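Local coordinates for fructosamine deglycase FrlB (Bacillus subtilis, PDB 3EUA) that converts a range of fructosamine 6-phosphates to glucose 6-phosphate and a free amino acid, at the interface of chains A and B. Residues are numbered along the deposited sequence; one frame, centred on the assembly and turned at random. Chains: chain A/B, Putative fructose-aminoacid-6-phosphate deglycase.

The interface of chains A and B. Residues chain A 217-218, 221, 321, 323-324; chain B 237-238.
At a two-fold interface between subunits of this SIS-family (sugar isomerase) protein, a homooctamer, the short 3-10 helix 236-239 of chain B pushes the carboxylate of B:Glu238 between the end of helix 205-220 and the C-terminal segment of chain A. A glutamate suits the spot because its two oxygens can serve separate N-H groups. OE2 of B:Glu238 accepts hydrogen bonds from the backbone N-H of A:Met324, N to OE2 2.9 Å and nearly along the C-O bond, and from that of A:Tyr323 on the syn side, 27° out of the carboxylate plane. OE1 of B:Glu238 turns its anti lone pair to the indole NE1 of A:Trp221 at 3.0 Å, with ring and carboxylate planes only 21° apart. The glutamate chain bends at chi2 (-77°), which lays one face of the carboxylate against the methylene CD of A:Arg321, 3.6 Å from CD of B:Glu238. The guanidinium instead forms a salt bridge within chain A, NH2 of A:Arg321 to OE2 of A:Glu218 at 2.9 Å; its positive charge may still steady the nearby B:Glu238 carboxylate. Were B:Glu238 replaced by an alanine, the indole N-H and two backbone N-H groups would probably lose their acceptor, and a gap would open beside the arginine methylenes. B:Phe237 supplies an apolar surface: its CE2 lies 3.7 Å from CB of A:Tyr323, while the selenomethionine A:Met324 bends at its last torsion to bring its methyl CE to the ring edge.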
# COMPACT_ATOMS: atom_id res chain seq x y z
N MSE A 217 -0.75 16.14 -6.47
CA MSE A 217 -0.31 16.76 -5.23
C MSE A 217 0.99 17.55 -5.42
O MSE A 217 0.99 18.78 -5.34
CB MSE A 217 -0.17 15.70 -4.12
CG MSE A 217 -1.49 15.01 -3.77
SE MSE A 217 -1.35 13.66 -2.41
CE MSE A 217 -1.13 14.94 -0.82
N GLU A 218 2.06 16.85 -5.74
CA GLU A 218 3.37 17.47 -5.93
C GLU A 218 3.45 18.54 -6.99
O GLU A 218 3.87 19.67 -6.70
CB GLU A 218 4.42 16.42 -6.30
CG GLU A 218 5.86 16.89 -6.34
CD GLU A 218 6.83 15.81 -6.86
OE1 GLU A 218 6.37 14.73 -7.32
OE2 GLU A 218 8.06 16.07 -6.83
N TRP A 221 -0.52 20.85 -6.93
CA TRP A 221 -1.15 21.22 -5.66
C TRP A 221 -2.66 20.99 -5.71
O TRP A 221 -3.44 21.83 -5.31
CB TRP A 221 -0.85 22.66 -5.23
CG TRP A 221 0.60 23.00 -5.20
CD1 TRP A 221 1.65 22.14 -5.07
CD2 TRP A 221 1.13 24.30 -5.11
NE1 TRP A 221 2.84 22.84 -5.00
CE2 TRP A 221 2.54 24.18 -5.02
CE3 TRP A 221 0.56 25.59 -5.14
CZ2 TRP A 221 3.39 25.29 -4.96
CZ3 TRP A 221 1.41 26.69 -5.07
CH2 TRP A 221 2.81 26.52 -4.99
N ARG A 321 7.61 24.08 -7.57
CA ARG A 321 7.64 23.55 -6.22
C ARG A 321 7.74 24.71 -5.25
O ARG A 321 8.28 25.78 -5.59
CB ARG A 321 8.86 22.66 -5.98
CG ARG A 321 8.97 21.39 -6.83
CD ARG A 321 7.87 20.35 -6.56
NE ARG A 321 8.22 19.11 -7.29
CZ ARG A 321 8.06 18.92 -8.60
NH1 ARG A 321 7.54 19.85 -9.39
NH2 ARG A 321 8.44 17.76 -9.15
N TYR A 323 8.43 23.64 -1.82
CA TYR A 323 9.25 23.04 -0.76
C TYR A 323 10.41 22.23 -1.29
O TYR A 323 11.56 22.46 -0.89
CB TYR A 323 8.39 22.18 0.18
CG TYR A 323 7.13 22.87 0.69
CD1 TYR A 323 7.19 24.16 1.20
CD2 TYR A 323 5.90 22.21 0.73
CE1 TYR A 323 6.06 24.80 1.69
CE2 TYR A 323 4.75 22.86 1.23
CZ TYR A 323 4.85 24.15 1.70
OH TYR A 323 3.74 24.80 2.20
N MSE A 324 10.12 21.30 -2.20
CA MSE A 324 11.17 20.45 -2.75
C MSE A 324 12.18 21.31 -3.47
O MSE A 324 11.84 22.24 -4.26
CB MSE A 324 10.60 19.42 -3.70
CG MSE A 324 11.60 18.36 -4.16
SE MSE A 324 10.83 17.14 -5.47
CE MSE A 324 9.25 16.68 -4.54
N PHE B 237 3.91 16.38 0.36
CA PHE B 237 4.16 17.55 1.21
C PHE B 237 3.95 18.90 0.50
O PHE B 237 3.68 19.89 1.16
CB PHE B 237 5.53 17.45 1.94
CG PHE B 237 6.75 17.77 1.10
CD1 PHE B 237 6.90 17.35 -0.21
CD2 PHE B 237 7.85 18.36 1.72
CE1 PHE B 237 8.05 17.64 -0.92
CE2 PHE B 237 9.02 18.65 1.03
CZ PHE B 237 9.14 18.28 -0.29
N GLU B 238 4.03 18.92 -0.82
CA GLU B 238 3.77 20.14 -1.58
C GLU B 238 2.34 20.66 -1.40
O GLU B 238 2.10 21.85 -1.61
CB GLU B 238 4.05 19.90 -3.04
CG GLU B 238 5.55 19.82 -3.41
CD GLU B 238 6.22 21.17 -3.46
OE1 GLU B 238 5.59 22.15 -3.94
OE2 GLU B 238 7.38 21.28 -3.05